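4'-phospho-dehydrooxetanocin synthase (Bacillus megaterium, PDB 5UL3) catalyses the cobalamin-dependent radical S-adenosylmethionine ring contraction of dAMP to an oxetane aldehyde, a step in the biosynthesis of oxetanocin A. Local coordinates at residues Thr59-Ile64 with His71-Asn76; Arg634-Phe639 with Ser659-Met664. All blocks are in the same frame, centred on the assembly; numbering follows the deposited sequence.

Contact 1 comes first along the chain, pairing strands 60-64 and 69-73 of the four-stranded antiparallel sheet of the N-terminal region. Contact 2 opens more than 550 residues later, where helices 620-648 and 652-664 meet. The centres of contact 1 and contact 2 are about 68 Å apart. The nearest atoms of contact 1 and contact 2 are about 43 Å apart. The two lie on opposite sides of the chain's centre, and they share no strand, helix or sheet. Contact 1 is held by a ladder of backbone hydrogen bonds, contact 2 by side chains alone. Both are remote from the cobalamin and iron-sulfur sites, consistent with places in the N-terminal domain of unknown function and the C-terminal helix bundle.

Contact 1 of 2, residues Thr59-Ile64 with His71-Asn76; sequences TTLYVI and HVFSPN. With EDO (1,2-ethanediol), chain O.
The Phe73 ring is met at its edge, near its plane, by Leu61 O and by Val63 CG2, the latter 3.7 Å from Phe73 CE1. Val63 O lies likewise at the edge of the His71 ring, while Val72 CG1 approaches the Tyr62 ring obliquely, 3.6 Å from Tyr62 CE2. The same Val72 CG1, anti to its backbone N (chi1 -170°), also touches Thr60 CG2, so one methyl serves two neighbours on the Tyr62 face of the sheet. Beyond the strands, His71 ND1 bonds Tyr102 OH, and Tyr62 OH bonds Gln151 and Asn82.

Four backbone bonds fix the register. Leu61 and Phe73 form one hydrogen-bonded pair, in which the bond from Phe73 N to Leu61 O is 2.8 Å long and nearly straight, 172° at the hydrogen; Val63 and His71 form the other, with Tyr62 and Val72 the non-hydrogen-bonded pair between. Past Phe73, one water donates to Thr59 O and Ser74 OG and accepts from Asn76 N; a second bridges Thr60 OG1, also bonded to Asn58 O, and Ser74 OG, also bonded to Arg77 O. Antiparallel strands at 163°, adjacent in sequence, make a beta hairpin, here the central pair of the N-terminal four-stranded sheet.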
ATOM      1  N   THR A  59      -4.231 -11.803  25.185  1.00 23.28           N
ATOM      2  CA  THR A  59      -3.368 -12.968  25.171  1.00 22.18           C
ATOM      3  C   THR A  59      -3.662 -13.851  26.383  1.00 24.81           C
ATOM      4  O   THR A  59      -3.865 -13.361  27.497  1.00 26.40           O
ATOM      5  CB  THR A  59      -1.899 -12.534  25.170  1.00 25.01           C
ATOM      6  OG1 THR A  59      -1.702 -11.545  24.139  1.00 26.13           O
ATOM      7  CG2 THR A  59      -1.006 -13.724  24.869  1.00 24.24           C
ATOM      8  N   THR A  60      -3.704 -15.151  26.140  1.00 23.84           N
ATOM      9  CA  THR A  60      -4.218 -16.135  27.087  1.00 27.43           C
ATOM     10  C   THR A  60      -3.256 -17.308  27.162  1.00 24.13           C
ATOM     11  O   THR A  60      -2.788 -17.788  26.131  1.00 27.92           O
ATOM     12  CB  THR A  60      -5.606 -16.661  26.653  1.00 24.46           C
ATOM     13  OG1 THR A  60      -6.497 -15.567  26.475  1.00 26.29           O
ATOM     14  CG2 THR A  60      -6.181 -17.599  27.723  1.00 27.08           C
ATOM     15  N   LEU A  61      -2.983 -17.788  28.380  1.00 25.14           N
ATOM     16  CA  LEU A  61      -2.189 -18.989  28.593  1.00 27.62           C
ATOM     17  C   LEU A  61      -3.074 -20.107  29.138  1.00 24.74           C
ATOM     18  O   LEU A  61      -3.830 -19.892  30.091  1.00 28.28           O
ATOM     19  CB  LEU A  61      -1.042 -18.707  29.570  1.00 32.45           C
ATOM     20  CG  LEU A  61      -0.230 -19.916  30.016  1.00 35.63           C
ATOM     21  CD1 LEU A  61       0.517 -20.535  28.849  1.00 31.31           C
ATOM     22  CD2 LEU A  61       0.734 -19.508  31.125  1.00 36.22           C
ATOM     23  N   TYR A  62      -2.996 -21.277  28.514  1.00 26.26           N
ATOM     24  CA  TYR A  62      -3.597 -22.499  29.033  1.00 32.89           C
ATOM     25  C   TYR A  62      -2.482 -23.379  29.577  1.00 31.88           C
ATOM     26  O   TYR A  62      -1.508 -23.659  28.872  1.00 34.15           O
ATOM     27  CB  TYR A  62      -4.378 -23.249  27.951  1.00 27.86           C
ATOM     28  CG  TYR A  62      -5.420 -22.391  27.289  1.00 28.91           C
ATOM     29  CD1 TYR A  62      -5.090 -21.550  26.227  1.00 27.69           C
ATOM     30  CD2 TYR A  62      -6.737 -22.416  27.728  1.00 23.16           C
ATOM     31  CE1 TYR A  62      -6.070 -20.744  25.628  1.00 26.74           C
ATOM     32  CE2 TYR A  62      -7.706 -21.627  27.136  1.00 25.79           C
ATOM     33  CZ  TYR A  62      -7.370 -20.799  26.091  1.00 28.70           C
ATOM     34  OH  TYR A  62      -8.355 -20.021  25.531  1.00 24.72           O
ATOM     35  N   VAL A  63      -2.616 -23.797  30.825  1.00 32.07           N
ATOM     36  CA  VAL A  63      -1.710 -24.769  31.421  1.00 36.40           C
ATOM     37  C   VAL A  63      -2.508 -26.054  31.577  1.00 34.79           C
ATOM     38  O   VAL A  63      -3.454 -26.110  32.368  1.00 30.13           O
ATOM     39  CB  VAL A  63      -1.150 -24.292  32.768  1.00 38.83           C
ATOM     40  CG1 VAL A  63      -0.039 -25.240  33.236  1.00 36.90           C
ATOM     41  CG2 VAL A  63      -0.630 -22.868  32.641  1.00 38.83           C
ATOM     42  N   ILE A  64      -2.167 -27.068  30.785  1.00 32.94           N
ATOM     43  CA  ILE A  64      -2.880 -28.339  30.805  1.00 35.75           C
ATOM     44  C   ILE A  64      -2.142 -29.257  31.776  1.00 34.10           C
ATOM     45  O   ILE A  64      -1.084 -29.797  31.447  1.00 41.44           O
ATOM     46  CB  ILE A  64      -2.972 -28.956  29.410  1.00 36.02           C
ATOM     47  CG1 ILE A  64      -3.728 -28.014  28.458  1.00 38.00           C
ATOM     48  CG2 ILE A  64      -3.659 -30.307  29.488  1.00 39.28           C
ATOM     49  CD1 ILE A  64      -3.843 -28.550  27.049  1.00 44.07           C
ATOM     50  N   HIS A  71      -5.822 -25.090  33.536  1.00 33.04           N
ATOM     51  CA  HIS A  71      -5.782 -23.732  34.071  1.00 32.48           C
ATOM     52  C   HIS A  71      -5.768 -22.735  32.926  1.00 28.94           C
ATOM     53  O   HIS A  71      -5.101 -22.961  31.919  1.00 29.37           O
ATOM     54  CB  HIS A  71      -4.533 -23.504  34.917  1.00 37.90           C
ATOM     55  CG  HIS A  71      -4.361 -24.491  36.028  1.00 43.24           C
ATOM     56  ND1 HIS A  71      -4.824 -24.260  37.305  1.00 45.31           N
ATOM     57  CD2 HIS A  71      -3.762 -25.703  36.053  1.00 48.33           C
ATOM     58  CE1 HIS A  71      -4.528 -25.298  38.068  1.00 55.04           C
ATOM     59  NE2 HIS A  71      -3.882 -26.185  37.333  1.00 46.87           N
ATOM     60  N   VAL A  72      -6.467 -21.620  33.103  1.00 33.89           N
ATOM     61  CA  VAL A  72      -6.533 -20.581  32.080  1.00 31.71           C
ATOM     62  C   VAL A  72      -6.209 -19.244  32.731  1.00 26.39           C
ATOM     63  O   VAL A  72      -6.880 -18.839  33.690  1.00 31.09           O
ATOM     64  CB  VAL A  72      -7.911 -20.532  31.396  1.00 28.68           C
ATOM     65  CG1 VAL A  72      -7.864 -19.602  30.167  1.00 26.62           C
ATOM     66  CG2 VAL A  72      -8.363 -21.935  30.990  1.00 25.95           C
ATOM     67  N   PHE A  73      -5.207 -18.546  32.185  1.00 28.19           N
ATOM     68  CA  PHE A  73      -4.759 -17.238  32.660  1.00 31.54           C
ATOM     69  C   PHE A  73      -5.002 -16.189  31.584  1.00 25.25           C
ATOM     70  O   PHE A  73      -4.548 -16.358  30.446  1.00 30.62           O
ATOM     71  CB  PHE A  73      -3.262 -17.253  32.985  1.00 31.15           C
ATOM     72  CG  PHE A  73      -2.884 -18.190  34.106  1.00 35.67           C
ATOM     73  CD1 PHE A  73      -2.546 -19.509  33.843  1.00 37.19           C
ATOM     74  CD2 PHE A  73      -2.839 -17.738  35.419  1.00 42.90           C
ATOM     75  CE1 PHE A  73      -2.189 -20.375  34.883  1.00 42.78           C
ATOM     76  CE2 PHE A  73      -2.488 -18.595  36.458  1.00 43.32           C
ATOM     77  CZ  PHE A  73      -2.163 -19.907  36.186  1.00 34.87           C
ATOM     78  N   SER A  74      -5.669 -15.099  31.950  1.00 26.97           N
ATOM     79  CA  SER A  74      -5.978 -14.015  31.014  1.00 35.73           C
ATOM     80  C   SER A  74      -5.673 -12.688  31.693  1.00 26.49           C
ATOM     81  O   SER A  74      -6.579 -11.994  32.166  1.00 29.76           O
ATOM     82  CB  SER A  74      -7.432 -14.095  30.545  1.00 27.95           C
ATOM     83  OG  SER A  74      -7.727 -13.068  29.620  1.00 30.35           O
ATOM     84  N   PRO A  75      -4.398 -12.294  31.737  1.00 31.51           N
ATOM     85  CA  PRO A  75      -4.012 -11.135  32.557  1.00 31.57           C
ATOM     86  C   PRO A  75      -4.516  -9.810  32.033  1.00 38.32           C
ATOM     87  O   PRO A  75      -4.592  -8.850  32.811  1.00 35.05           O
ATOM     88  CB  PRO A  75      -2.482 -11.184  32.546  1.00 29.71           C
ATOM     89  CG  PRO A  75      -2.112 -12.008  31.387  1.00 34.47           C
ATOM     90  CD  PRO A  75      -3.251 -12.959  31.113  1.00 29.68           C
ATOM     91  N   ASN A  76      -4.857  -9.717  30.749  1.00 30.03           N
ATOM     92  CA  ASN A  76      -5.222  -8.453  30.118  1.00 32.20           C
ATOM     93  C   ASN A  76      -6.705  -8.314  29.836  1.00 35.38           C
ATOM     94  O   ASN A  76      -7.134  -7.243  29.399  1.00 30.57           O
ATOM     95  CB  ASN A  76      -4.442  -8.277  28.803  1.00 28.16           C
ATOM     96  CG  ASN A  76      -2.951  -8.300  29.020  1.00 42.02           C
ATOM     97  OD1 ASN A  76      -2.486  -8.051  30.128  1.00 40.00           O
ATOM     98  ND2 ASN A  76      -2.186  -8.600  27.966  1.00 36.27           N
TER
HETATM   99  C1  EDO O 814      -5.046  -8.967  35.984  1.00 38.94           C
HETATM  100  O1  EDO O 814      -3.819  -9.514  35.482  1.00 40.86           O
HETATM  101  C2  EDO O 814      -4.949  -7.453  35.825  1.00 53.20           C
HETATM  102  O2  EDO O 814      -6.180  -6.829  36.208  1.00 63.32           O
HETATM  103  O   HOH W   1      -5.497 -11.673  28.637  1.00 32.18           O
HETATM  104  O   HOH W   2      -8.837 -14.797  27.639  1.00 30.62           O

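Contact 2 of 2, residues Arg634-Phe639 with Ser659-Met664; sequences REISHF and SDFLRM. With EDO (1,2-ethanediol), chain T; EDO (1,2-ethanediol), chain H.
Glu635, Ile636 and Phe639 face Phe661 and Met664 across two helix segments whose axes run roughly antiparallel, 147° between directions, and come no closer than 11.9 Å. The pair is a helical hairpin, helix 620-648 followed by helix 652-664, consistent with the C-terminal helix bundle. That spacing is wide, and long side chains bridge it.

Phe661 is the main contributor from helix 652-664. With CG anti to the backbone N, its side chain leads off toward the other helix. Phe639 CD2 sits over one face of the Phe661 ring, offset toward the rim and 3.7 Å from Phe661 CD1. The rings form an oblique pair, neither stacked nor edge-to-face, with centroids 4.7 Å apart and planes at 33°. On the side of the Phe639 ring away from Phe661, His638 CD2 stands 3.5 Å above the ring plane, over its centre. At the edge of Phe661, Ile636 CG1 approaches Phe661 CZ at 4.3 Å, a looser touch. Helix 683-709 packs beside both helices, its Trp693 touching Phe639 and Leu662.

Glu635 supplies the polar element. Its carboxylate plane is turned 80° from the Phe661 ring, and Glu635 OE2 lies near the ring plane, 3.2 Å from Phe661 CE1. Met664 is exposed and touches a crystal neighbour, which may influence its placement; bent at its last torsion, it meets this carboxylate tip to tip, with Met664 CE 3.4 Å from Glu635 OE2.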
ATOM      1  N   ARG A 634      13.610  16.742 -13.872  1.00 27.24           N
ATOM      2  CA  ARG A 634      12.148  16.771 -13.908  1.00 24.27           C
ATOM      3  C   ARG A 634      11.653  17.897 -14.799  1.00 26.39           C
ATOM      4  O   ARG A 634      10.713  17.724 -15.581  1.00 26.71           O
ATOM      5  CB  ARG A 634      11.600  16.931 -12.488  1.00 26.55           C
ATOM      6  CG  ARG A 634      10.078  17.048 -12.428  1.00 28.92           C
ATOM      7  CD  ARG A 634       9.635  17.446 -11.015  1.00 25.84           C
ATOM      8  NE  ARG A 634       9.923  16.421 -10.009  1.00 28.01           N
ATOM      9  CZ  ARG A 634       9.092  15.437  -9.677  1.00 34.42           C
ATOM     10  NH1 ARG A 634       7.895  15.311 -10.277  1.00 25.68           N
ATOM     11  NH2 ARG A 634       9.451  14.580  -8.735  1.00 31.82           N
ATOM     12  N   GLU A 635      12.272  19.065 -14.676  1.00 27.98           N
ATOM     13  CA  GLU A 635      11.935  20.204 -15.515  1.00 27.23           C
ATOM     14  C   GLU A 635      12.154  19.878 -16.992  1.00 29.13           C
ATOM     15  O   GLU A 635      11.275  20.108 -17.833  1.00 30.34           O
ATOM     16  CB  GLU A 635      12.794  21.380 -15.047  1.00 38.48           C
ATOM     17  CG  GLU A 635      12.529  22.733 -15.616  1.00 50.28           C
ATOM     18  CD  GLU A 635      13.394  23.774 -14.920  1.00 50.87           C
ATOM     19  OE1 GLU A 635      13.112  24.079 -13.743  1.00 53.07           O
ATOM     20  OE2 GLU A 635      14.382  24.243 -15.523  1.00 62.65           O
ATOM     21  N   ILE A 636      13.311  19.297 -17.320  1.00 27.13           N
ATOM     22  CA  ILE A 636      13.598  18.941 -18.710  1.00 29.46           C
ATOM     23  C   ILE A 636      12.600  17.905 -19.212  1.00 28.71           C
ATOM     24  O   ILE A 636      12.157  17.956 -20.366  1.00 29.92           O
ATOM     25  CB  ILE A 636      15.048  18.434 -18.854  1.00 29.81           C
ATOM     26  CG1 ILE A 636      16.056  19.528 -18.488  1.00 29.53           C
ATOM     27  CG2 ILE A 636      15.302  17.931 -20.273  1.00 28.88           C
ATOM     28  CD1 ILE A 636      17.499  18.976 -18.360  1.00 28.25           C
ATOM     29  N   SER A 637      12.226  16.952 -18.352  1.00 27.79           N
ATOM     30  CA  SER A 637      11.259  15.927 -18.742  1.00 26.50           C
ATOM     31  C   SER A 637       9.873  16.520 -18.970  1.00 29.12           C
ATOM     32  O   SER A 637       9.155  16.088 -19.881  1.00 26.18           O
ATOM     33  CB  SER A 637      11.193  14.829 -17.677  1.00 26.98           C
ATOM     34  OG  SER A 637      12.439  14.150 -17.583  1.00 31.30           O
ATOM     35  N   HIS A 638       9.462  17.486 -18.145  1.00 25.71           N
ATOM     36  CA  HIS A 638       8.169  18.120 -18.382  1.00 30.04           C
ATOM     37  C   HIS A 638       8.160  18.847 -19.721  1.00 32.35           C
ATOM     38  O   HIS A 638       7.226  18.704 -20.523  1.00 27.61           O
ATOM     39  CB  HIS A 638       7.816  19.105 -17.270  1.00 26.25           C
ATOM     40  CG  HIS A 638       6.609  19.929 -17.598  1.00 29.02           C
ATOM     41  ND1 HIS A 638       5.325  19.467 -17.399  1.00 26.89           N
ATOM     42  CD2 HIS A 638       6.486  21.148 -18.176  1.00 28.10           C
ATOM     43  CE1 HIS A 638       4.462  20.378 -17.820  1.00 28.86           C
ATOM     44  NE2 HIS A 638       5.140  21.407 -18.298  1.00 28.76           N
ATOM     45  N   PHE A 639       9.184  19.650 -19.977  1.00 29.90           N
ATOM     46  CA  PHE A 639       9.128  20.464 -21.178  1.00 31.50           C
ATOM     47  C   PHE A 639       9.490  19.683 -22.428  1.00 32.15           C
ATOM     48  O   PHE A 639       9.242  20.174 -23.535  1.00 34.83           O
ATOM     49  CB  PHE A 639       9.998  21.705 -21.001  1.00 31.52           C
ATOM     50  CG  PHE A 639       9.377  22.719 -20.095  1.00 34.00           C
ATOM     51  CD1 PHE A 639       8.242  23.413 -20.495  1.00 31.38           C
ATOM     52  CD2 PHE A 639       9.884  22.948 -18.831  1.00 38.01           C
ATOM     53  CE1 PHE A 639       7.634  24.342 -19.649  1.00 34.88           C
ATOM     54  CE2 PHE A 639       9.279  23.862 -17.978  1.00 33.49           C
ATOM     55  CZ  PHE A 639       8.157  24.562 -18.384  1.00 36.96           C
ATOM     56  N   SER A 659      10.627  29.080 -25.471  1.00 54.89           N
ATOM     57  CA  SER A 659      11.747  29.974 -25.749  1.00 52.45           C
ATOM     58  C   SER A 659      12.349  30.519 -24.457  1.00 44.74           C
ATOM     59  O   SER A 659      13.576  30.551 -24.308  1.00 49.99           O
ATOM     60  CB  SER A 659      11.295  31.109 -26.666  1.00 49.23           C
ATOM     61  OG  SER A 659      12.407  31.810 -27.177  1.00 64.21           O
ATOM     62  N   ASP A 660      11.503  30.926 -23.506  1.00 50.00           N
ATOM     63  CA  ASP A 660      11.995  31.347 -22.194  1.00 49.16           C
ATOM     64  C   ASP A 660      12.811  30.246 -21.528  1.00 56.16           C
ATOM     65  O   ASP A 660      13.885  30.502 -20.974  1.00 53.83           O
ATOM     66  CB  ASP A 660      10.825  31.744 -21.294  1.00 49.30           C
ATOM     67  CG  ASP A 660      10.305  33.130 -21.591  1.00 65.49           C
ATOM     68  OD1 ASP A 660      10.870  33.797 -22.485  1.00 67.38           O
ATOM     69  OD2 ASP A 660       9.333  33.552 -20.928  1.00 62.93           O
ATOM     70  N   PHE A 661      12.299  29.011 -21.557  1.00 50.36           N
ATOM     71  CA  PHE A 661      12.993  27.902 -20.912  1.00 42.17           C
ATOM     72  C   PHE A 661      14.341  27.641 -21.576  1.00 43.74           C
ATOM     73  O   PHE A 661      15.365  27.512 -20.895  1.00 49.97           O
ATOM     74  CB  PHE A 661      12.106  26.653 -20.944  1.00 46.05           C
ATOM     75  CG  PHE A 661      12.766  25.420 -20.416  1.00 38.73           C
ATOM     76  CD1 PHE A 661      12.820  25.171 -19.055  1.00 44.30           C
ATOM     77  CD2 PHE A 661      13.332  24.497 -21.284  1.00 38.53           C
ATOM     78  CE1 PHE A 661      13.432  24.030 -18.570  1.00 42.12           C
ATOM     79  CE2 PHE A 661      13.939  23.353 -20.807  1.00 37.11           C
ATOM     80  CZ  PHE A 661      13.993  23.118 -19.447  1.00 39.63           C
ATOM     81  N   LEU A 662      14.355  27.557 -22.911  1.00 49.23           N
ATOM     82  CA  LEU A 662      15.611  27.334 -23.627  1.00 54.70           C
ATOM     83  C   LEU A 662      16.602  28.458 -23.367  1.00 58.03           C
ATOM     84  O   LEU A 662      17.806  28.215 -23.231  1.00 54.70           O
ATOM     85  CB  LEU A 662      15.349  27.199 -25.127  1.00 53.79           C
ATOM     86  CG  LEU A 662      14.546  25.967 -25.534  1.00 48.52           C
ATOM     87  CD1 LEU A 662      14.341  25.869 -27.044  1.00 45.58           C
ATOM     88  CD2 LEU A 662      15.239  24.742 -25.001  1.00 42.54           C
ATOM     89  N   ARG A 663      16.114  29.698 -23.299  1.00 59.22           N
ATOM     90  CA  ARG A 663      17.005  30.825 -23.048  1.00 60.75           C
ATOM     91  C   ARG A 663      17.567  30.771 -21.633  1.00 60.11           C
ATOM     92  O   ARG A 663      18.743  31.079 -21.414  1.00 69.08           O
ATOM     93  CB  ARG A 663      16.269  32.140 -23.293  1.00 60.27           C
ATOM     94  CG  ARG A 663      17.115  33.374 -23.052  1.00 70.71           C
ATOM     95  CD  ARG A 663      16.368  34.639 -23.432  1.00 87.89           C
ATOM     96  NE  ARG A 663      15.169  34.829 -22.619  1.00 91.51           N
ATOM     97  CZ  ARG A 663      15.156  35.441 -21.440  1.00 98.07           C
ATOM     98  NH1 ARG A 663      16.282  35.923 -20.927  1.00 98.43           N
ATOM     99  NH2 ARG A 663      14.018  35.571 -20.772  1.00 93.78           N
ATOM    100  N   MET A 664      16.747  30.371 -20.663  1.00 55.16           N
ATOM    101  CA  MET A 664      17.238  30.199 -19.301  1.00 56.05           C
ATOM    102  C   MET A 664      18.341  29.152 -19.217  1.00 60.09           C
ATOM    103  O   MET A 664      19.173  29.214 -18.306  1.00 64.12           O
ATOM    104  CB  MET A 664      16.081  29.815 -18.379  1.00 59.95           C
ATOM    105  CG  MET A 664      16.439  29.767 -16.906  1.00 70.68           C
ATOM    106  SD  MET A 664      15.164  28.953 -15.924  1.00 88.64           S
ATOM    107  CE  MET A 664      15.188  27.307 -16.633  1.00 65.32           C
TER
HETATM  108  C1  EDO T 819      13.056  16.621  -7.568  1.00 33.60           C
HETATM  109  O1  EDO T 819      11.977  17.276  -8.254  1.00 33.97           O
HETATM  110  C2  EDO T 819      12.520  15.405  -6.841  1.00 41.68           C
HETATM  111  O2  EDO T 819      12.105  14.451  -7.813  1.00 41.29           O
HETATM  112  C1  EDO H 807       4.454  16.086 -16.742  1.00 38.12           C
HETATM  113  O1  EDO H 807       4.703  17.294 -16.012  1.00 36.37           O
HETATM  114  C2  EDO H 807       3.719  15.131 -15.799  1.00 34.41           C
HETATM  115  O2  EDO H 807       3.365  13.960 -16.526  1.00 30.58           O